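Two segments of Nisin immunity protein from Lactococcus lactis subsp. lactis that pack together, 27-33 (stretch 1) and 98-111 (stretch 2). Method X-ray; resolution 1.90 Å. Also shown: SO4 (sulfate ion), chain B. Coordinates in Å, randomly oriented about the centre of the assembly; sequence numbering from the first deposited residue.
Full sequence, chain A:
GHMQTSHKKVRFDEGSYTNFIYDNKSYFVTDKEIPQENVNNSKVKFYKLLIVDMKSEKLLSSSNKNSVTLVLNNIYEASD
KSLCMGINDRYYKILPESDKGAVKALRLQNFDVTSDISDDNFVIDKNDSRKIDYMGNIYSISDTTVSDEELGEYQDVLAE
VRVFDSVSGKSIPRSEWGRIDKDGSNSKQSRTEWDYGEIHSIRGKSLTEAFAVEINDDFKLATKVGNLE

Stretch 1 (27-33) YFVTDKE
Stretch 2 98-111: SDKGAVKALRLQNF

Stretch 1 enters as an extended strand through Tyr27, Phe28, Val29 and Thr30, turns a corner at Asp31 (phi/psi -93/11), and resumes as strand at Lys32 and Glu33. Stretch 2 leaves a 3-10 segment at Ser98-Asp99, passes Gly101 at 83/-34, a conformation that calls for glycine because a CB would jam against the preceding carbonyl, and runs extended from Val103 to Arg107 before a second 3-10 segment at Leu108-Asn110.

The extended runs meet in a single beta bridge, with Thr30 CA 4.1 Å from Ala105 CA and Asp31 CA 3.9 Å from Leu106 CA. Two backbone hydrogen bonds flank the Thr30-Ala105 pair in the antiparallel pattern and hold this register: Leu106 N donates to Val29 O (2.9 Å, 161°), and Asp31 N donates to Lys104 O (3.0 Å, 147°). Each acceptor also receives a CA-H contact, Ala105 CA to Val29 O at 3.5 Å and Thr30 CA to Lys104 O at 3.4 Å.

Asp31, with chi1 t, is the polar centre. Its OD1 accepts from Arg107 N (3.1 Å) and from Asn110 ND2 (2.6 Å), so one carboxylate oxygen satisfies a backbone amide and a side-chain amide. Water 1 donates to both Asp31 OD2 (2.5 Å) and Asn110 OD1 (2.7 Å), completing a second link between these side chains. Asparagine (chi1 m, chi2 -9°) suits this place because its amide offers donor and acceptor together.

Phe28 (chi1 p, chi2 -73°) points toward stretch 2 and supplies much of the apolar contact. Val103 O approaches its ring edge, 3.4 Å from CE2, while Phe28 CD2 lies 4.0 Å from Ala105 CB, a methyl small enough to sit beside the ring. Val29 CG1 (chi1 t) meets Leu106 CB at 4.1 Å; Leu106 is t, p. Val103, also t, points toward stretch 1 and places CG1 3.9 Å from Thr30 CB and 3.8 Å from Lys32 CG, so the aliphatic part of the lysine is used. Thr30 (chi1 p) turns its OG1 to accept from Lys32 N at 3.1 Å, tying the corner together.

Beside the bridge, a sulfate, probably from the crystallisation liquor, accepts at O3 from Ala105 N and Arg107 NH1, both 2.8 Å away. Arg107 NH2 donates to sulfate O2, also at 2.8 Å. Arg107 (chi1 m, chi2 m, chi3 t, chi4 -131°) thus pairs its positive guanidinium with the anion, while NH1 adds a weak bond to Ala105 O at 2.9 Å.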

ATOM      1  N   TYR A  27      -2.845 -13.499   8.065  1.00 16.21           N
ATOM      2  CA  TYR A  27      -1.701 -12.593   8.182  1.00 16.36           C
ATOM      3  C   TYR A  27      -1.313 -12.021   6.835  1.00 15.82           C
ATOM      4  O   TYR A  27      -1.668 -12.582   5.795  1.00 17.48           O
ATOM      5  CB  TYR A  27      -0.477 -13.325   8.732  1.00 13.30           C
ATOM      6  CG  TYR A  27      -0.610 -13.910  10.105  1.00 16.63           C
ATOM      7  CD1 TYR A  27      -0.254 -13.172  11.232  1.00 13.30           C
ATOM      8  CD2 TYR A  27      -1.048 -15.221  10.282  1.00 20.49           C
ATOM      9  CE1 TYR A  27      -0.350 -13.708  12.494  1.00 20.17           C
ATOM     10  CE2 TYR A  27      -1.147 -15.771  11.545  1.00 22.13           C
ATOM     11  CZ  TYR A  27      -0.805 -15.009  12.646  1.00 25.56           C
ATOM     12  OH  TYR A  27      -0.901 -15.559  13.899  1.00 27.18           O
ATOM     13  N   PHE A  28      -0.512 -10.955   6.838  1.00 12.05           N
ATOM     14  CA  PHE A  28       0.188 -10.599   5.609  1.00 13.22           C
ATOM     15  C   PHE A  28       1.671 -10.328   5.856  1.00 12.09           C
ATOM     16  O   PHE A  28       2.082  -9.981   6.957  1.00 10.15           O
ATOM     17  CB  PHE A  28      -0.474  -9.399   4.907  1.00 12.40           C
ATOM     18  CG  PHE A  28      -0.332  -8.062   5.629  1.00 10.81           C
ATOM     19  CD1 PHE A  28      -1.051  -7.790   6.783  1.00 11.99           C
ATOM     20  CD2 PHE A  28       0.466  -7.057   5.090  1.00 12.73           C
ATOM     21  CE1 PHE A  28      -0.943  -6.543   7.418  1.00 12.37           C
ATOM     22  CE2 PHE A  28       0.581  -5.810   5.700  1.00 12.67           C
ATOM     23  CZ  PHE A  28      -0.127  -5.545   6.863  1.00 11.35           C
ATOM     24  N   VAL A  29       2.483 -10.541   4.826  1.00 10.29           N
ATOM     25  CA  VAL A  29       3.888 -10.149   4.891  1.00 11.35           C
ATOM     26  C   VAL A  29       3.998  -8.643   4.677  1.00 12.35           C
ATOM     27  O   VAL A  29       3.543  -8.117   3.657  1.00 13.83           O
ATOM     28  CB  VAL A  29       4.747 -10.864   3.834  1.00 13.44           C
ATOM     29  CG1 VAL A  29       6.238 -10.649   4.120  1.00 15.00           C
ATOM     30  CG2 VAL A  29       4.414 -12.366   3.802  1.00 13.94           C
ATOM     31  N   THR A  30       4.612  -7.959   5.634  1.00 12.38           N
ATOM     32  CA  THR A  30       4.789  -6.517   5.564  1.00 11.43           C
ATOM     33  C   THR A  30       6.085  -6.138   4.868  1.00 12.62           C
ATOM     34  O   THR A  30       6.918  -6.995   4.573  1.00 13.25           O
ATOM     35  CB  THR A  30       4.844  -5.874   6.950  1.00 11.45           C
ATOM     36  OG1 THR A  30       6.091  -6.229   7.557  1.00 13.09           O
ATOM     37  CG2 THR A  30       3.691  -6.360   7.836  1.00 10.99           C
ATOM     38  N   ASP A  31       6.267  -4.833   4.667  1.00 12.26           N
ATOM     39  CA  ASP A  31       7.501  -4.308   4.093  1.00 12.75           C
ATOM     40  C   ASP A  31       8.495  -3.908   5.193  1.00 20.19           C
ATOM     41  O   ASP A  31       9.503  -3.242   4.920  1.00 18.80           O
ATOM     42  CB  ASP A  31       7.199  -3.101   3.203  1.00 14.20           C
ATOM     43  CG  ASP A  31       8.326  -2.817   2.197  1.00 22.06           C
ATOM     44  OD1 ASP A  31       8.875  -3.781   1.632  1.00 26.29           O
ATOM     45  OD2 ASP A  31       8.656  -1.628   1.984  1.00 27.46           O
ATOM     46  N   LYS A  32       8.200  -4.295   6.436  1.00 14.88           N
ATOM     47  CA  LYS A  32       9.091  -4.028   7.573  1.00 14.99           C
ATOM     48  C   LYS A  32      10.194  -5.076   7.670  1.00 16.44           C
ATOM     49  O   LYS A  32       9.948  -6.186   8.123  1.00 14.04           O
ATOM     50  CB  LYS A  32       8.298  -4.004   8.885  1.00 16.67           C
ATOM     51  CG  LYS A  32       7.226  -2.934   8.931  1.00 14.85           C
ATOM     52  CD  LYS A  32       7.814  -1.550   9.282  1.00 17.56           C
ATOM     53  CE  LYS A  32       6.696  -0.498   9.339  1.00 17.85           C
ATOM     54  NZ  LYS A  32       7.082   0.809   9.987  1.00 19.36           N
ATOM     55  N   GLU A  33      11.413  -4.728   7.269  1.00 16.35           N
ATOM     56  CA  GLU A  33      12.492  -5.714   7.299  1.00 16.29           C
ATOM     57  C   GLU A  33      13.033  -5.873   8.713  1.00 17.72           C
ATOM     58  O   GLU A  33      13.163  -4.897   9.457  1.00 18.57           O
ATOM     59  CB  GLU A  33      13.619  -5.319   6.332  1.00 19.46           C
ATOM     60  CG  GLU A  33      14.842  -6.224   6.424  1.00 21.00           C
ATOM     61  CD  GLU A  33      15.923  -5.888   5.403  1.00 28.89           C
ATOM     62  OE1 GLU A  33      15.757  -4.919   4.634  1.00 27.78           O
ATOM     63  OE2 GLU A  33      16.939  -6.611   5.374  1.00 27.55           O
ATOM     64  N   SER A  98      -5.873  -7.538  10.230  1.00 14.37           N
ATOM     65  CA  SER A  98      -6.492  -6.379  10.870  1.00 18.22           C
ATOM     66  C   SER A  98      -5.618  -5.125  10.762  1.00 16.68           C
ATOM     67  O   SER A  98      -6.108  -3.998  10.918  1.00 17.95           O
ATOM     68  CB  SER A  98      -6.781  -6.683  12.337  1.00 21.09           C
ATOM     69  OG  SER A  98      -5.569  -6.835  13.052  1.00 21.86           O
ATOM     70  N   ASP A  99      -4.328  -5.323  10.476  1.00 14.08           N
ATOM     71  CA  ASP A  99      -3.382  -4.223  10.329  1.00 13.07           C
ATOM     72  C   ASP A  99      -3.148  -3.775   8.866  1.00 13.46           C
ATOM     73  O   ASP A  99      -2.291  -2.925   8.617  1.00 11.62           O
ATOM     74  CB  ASP A  99      -2.028  -4.599  10.939  1.00 12.88           C
ATOM     75  CG  ASP A  99      -2.068  -4.729  12.456  1.00 17.98           C
ATOM     76  OD1 ASP A  99      -2.965  -4.141  13.088  1.00 20.37           O
ATOM     77  OD2 ASP A  99      -1.188  -5.414  13.020  1.00 16.55           O
ATOM     78  N   LYS A 100      -3.880  -4.343   7.911  1.00 12.46           N
ATOM     79  CA  LYS A 100      -3.647  -3.999   6.510  1.00 14.22           C
ATOM     80  C   LYS A 100      -3.906  -2.515   6.321  1.00 12.97           C
ATOM     81  O   LYS A 100      -4.789  -1.953   6.961  1.00 14.62           O
ATOM     82  CB  LYS A 100      -4.530  -4.822   5.567  1.00 16.94           C
ATOM     83  CG  LYS A 100      -6.006  -4.603   5.734  1.00 17.11           C
ATOM     84  CD  LYS A 100      -6.809  -5.178   4.557  1.00 26.02           C
ATOM     85  CE  LYS A 100      -6.687  -6.677   4.451  1.00 29.64           C
ATOM     86  NZ  LYS A 100      -7.433  -7.217   3.261  1.00 34.91           N
ATOM     87  N   GLY A 101      -3.108  -1.883   5.467  1.00 13.17           N
ATOM     88  CA  GLY A 101      -3.207  -0.450   5.249  1.00 13.90           C
ATOM     89  C   GLY A 101      -2.463   0.410   6.262  1.00 15.65           C
ATOM     90  O   GLY A 101      -1.967   1.479   5.912  1.00 16.53           O
ATOM     91  N   ALA A 102      -2.407  -0.033   7.519  1.00 14.60           N
ATOM     92  CA  ALA A 102      -1.669   0.701   8.551  1.00 15.06           C
ATOM     93  C   ALA A 102      -0.179   0.582   8.302  1.00 14.97           C
ATOM     94  O   ALA A 102       0.584   1.538   8.492  1.00 15.08           O
ATOM     95  CB  ALA A 102      -2.012   0.174   9.952  1.00 12.18           C
ATOM     96  N   VAL A 103       0.212  -0.615   7.883  1.00 12.28           N
ATOM     97  CA  VAL A 103       1.581  -0.964   7.535  1.00 13.66           C
ATOM     98  C   VAL A 103       1.570  -1.538   6.123  1.00 14.51           C
ATOM     99  O   VAL A 103       0.751  -2.418   5.815  1.00 13.75           O
ATOM    100  CB  VAL A 103       2.176  -2.008   8.515  1.00 15.56           C
ATOM    101  CG1 VAL A 103       3.595  -2.402   8.089  1.00 16.75           C
ATOM    102  CG2 VAL A 103       2.145  -1.487   9.946  1.00 17.25           C
ATOM    103  N   LYS A 104       2.458  -1.046   5.262  1.00 15.77           N
ATOM    104  CA  LYS A 104       2.468  -1.468   3.854  1.00 13.28           C
ATOM    105  C   LYS A 104       2.853  -2.931   3.719  1.00 13.34           C
ATOM    106  O   LYS A 104       3.651  -3.453   4.503  1.00 14.03           O
ATOM    107  CB  LYS A 104       3.422  -0.582   3.035  1.00 21.70           C
ATOM    108  CG  LYS A 104       2.909   0.859   2.906  1.00 25.13           C
ATOM    109  CD  LYS A 104       3.893   1.843   2.271  1.00 29.00           C
ATOM    110  CE  LYS A 104       3.191   3.200   2.061  1.00 28.76           C
ATOM    111  NZ  LYS A 104       4.076   4.291   1.560  1.00 36.54           N
ATOM    112  N   ALA A 105       2.278  -3.600   2.727  1.00 12.96           N
ATOM    113  CA  ALA A 105       2.638  -4.978   2.438  1.00 13.79           C
ATOM    114  C   ALA A 105       4.006  -4.997   1.771  1.00 14.15           C
ATOM    115  O   ALA A 105       4.477  -3.974   1.264  1.00 13.54           O
ATOM    116  CB  ALA A 105       1.592  -5.646   1.532  1.00 13.65           C
ATOM    117  N   LEU A 106       4.619  -6.172   1.783  1.00 13.60           N
ATOM    118  CA  LEU A 106       5.919  -6.411   1.159  1.00 13.88           C
ATOM    119  C   LEU A 106       5.989  -5.831  -0.248  1.00 17.88           C
ATOM    120  O   LEU A 106       5.096  -6.072  -1.060  1.00 16.14           O
ATOM    121  CB  LEU A 106       6.192  -7.922   1.117  1.00 14.92           C
ATOM    122  CG  LEU A 106       7.525  -8.332   0.485  1.00 18.20           C
ATOM    123  CD1 LEU A 106       8.681  -7.792   1.318  1.00 18.99           C
ATOM    124  CD2 LEU A 106       7.605  -9.850   0.331  1.00 21.89           C
ATOM    125  N   ARG A 107       7.049  -5.080  -0.532  1.00 17.17           N
ATOM    126  CA  ARG A 107       7.259  -4.513  -1.858  1.00 19.19           C
ATOM    127  C   ARG A 107       8.157  -5.404  -2.721  1.00 23.74           C
ATOM    128  O   ARG A 107       9.261  -5.759  -2.322  1.00 20.55           O
ATOM    129  CB  ARG A 107       7.877  -3.113  -1.763  1.00 20.91           C
ATOM    130  CG  ARG A 107       7.013  -2.078  -1.046  1.00 23.04           C
ATOM    131  CD  ARG A 107       5.591  -2.105  -1.557  1.00 23.09           C
ATOM    132  NE  ARG A 107       4.849  -0.872  -1.271  1.00 27.86           N
ATOM    133  CZ  ARG A 107       3.638  -0.847  -0.721  1.00 26.00           C
ATOM    134  NH1 ARG A 107       3.051  -1.986  -0.360  1.00 17.06           N
ATOM    135  NH2 ARG A 107       3.014   0.310  -0.531  1.00 20.22           N
ATOM    136  N   LEU A 108       7.661  -5.746  -3.903  1.00 24.17           N
ATOM    137  CA  LEU A 108       8.389  -6.557  -4.874  1.00 28.19           C
ATOM    138  C   LEU A 108       9.718  -5.913  -5.265  1.00 29.98           C
ATOM    139  O   LEU A 108      10.715  -6.597  -5.504  1.00 30.03           O
ATOM    140  CB  LEU A 108       7.514  -6.745  -6.104  1.00 30.35           C
ATOM    141  CG  LEU A 108       7.231  -8.108  -6.715  1.00 40.38           C
ATOM    142  CD1 LEU A 108       7.037  -9.184  -5.658  1.00 33.63           C
ATOM    143  CD2 LEU A 108       5.990  -7.962  -7.586  1.00 41.08           C
ATOM    144  N   GLN A 109       9.722  -4.585  -5.302  1.00 32.31           N
ATOM    145  CA  GLN A 109      10.881  -3.814  -5.738  1.00 34.91           C
ATOM    146  C   GLN A 109      12.093  -4.035  -4.850  1.00 34.61           C
ATOM    147  O   GLN A 109      13.219  -3.793  -5.278  1.00 32.62           O
ATOM    148  CB  GLN A 109      10.544  -2.319  -5.787  1.00 39.40           C
ATOM    149  CG  GLN A 109       9.600  -1.919  -6.923  1.00 47.20           C
ATOM    150  CD  GLN A 109       8.130  -2.245  -6.651  1.00 50.90           C
ATOM    151  OE1 GLN A 109       7.750  -2.651  -5.545  1.00 36.69           O
ATOM    152  NE2 GLN A 109       7.294  -2.059  -7.669  1.00 54.22           N
ATOM    153  N   ASN A 110      11.870  -4.488  -3.618  1.00 26.99           N
ATOM    154  CA  ASN A 110      12.975  -4.826  -2.717  1.00 29.10           C
ATOM    155  C   ASN A 110      13.948  -5.846  -3.314  1.00 28.35           C
ATOM    156  O   ASN A 110      15.128  -5.874  -2.966  1.00 31.68           O
ATOM    157  CB  ASN A 110      12.451  -5.388  -1.390  1.00 31.27           C
ATOM    158  CG  ASN A 110      11.637  -4.379  -0.598  1.00 29.57           C
ATOM    159  OD1 ASN A 110      11.591  -3.202  -0.936  1.00 32.75           O
ATOM    160  ND2 ASN A 110      10.992  -4.843   0.471  1.00 27.01           N
ATOM    161  N   PHE A 111      13.437  -6.707  -4.186  1.00 28.16           N
ATOM    162  CA  PHE A 111      14.223  -7.820  -4.701  1.00 26.55           C
ATOM    163  C   PHE A 111      14.568  -7.637  -6.179  1.00 32.81           C
ATOM    164  O   PHE A 111      14.903  -8.607  -6.862  1.00 32.34           O
ATOM    165  CB  PHE A 111      13.465  -9.128  -4.480  1.00 27.10           C
ATOM    166  CG  PHE A 111      12.898  -9.252  -3.094  1.00 28.62           C
ATOM    167  CD1 PHE A 111      13.670  -9.760  -2.060  1.00 26.93           C
ATOM    168  CD2 PHE A 111      11.610  -8.827  -2.822  1.00 27.32           C
ATOM    169  CE1 PHE A 111      13.160  -9.856  -0.775  1.00 23.05           C
ATOM    170  CE2 PHE A 111      11.087  -8.912  -1.531  1.00 26.17           C
ATOM    171  CZ  PHE A 111      11.864  -9.424  -0.511  1.00 24.60           C
TER
HETATM  172  S   SO4 B 301      -0.386  -1.163   0.837  1.00 19.66           S
HETATM  173  O1  SO4 B 301      -1.041  -0.870   2.128  1.00 17.80           O
HETATM  174  O2  SO4 B 301       0.332   0.019   0.370  1.00 23.78           O
HETATM  175  O3  SO4 B 301       0.565  -2.264   0.978  1.00 19.36           O
HETATM  176  O4  SO4 B 301      -1.439  -1.521  -0.108  1.00 18.52           O
HETATM  177  O   HOH W   1      10.273  -1.094   0.172  1.00 28.92           O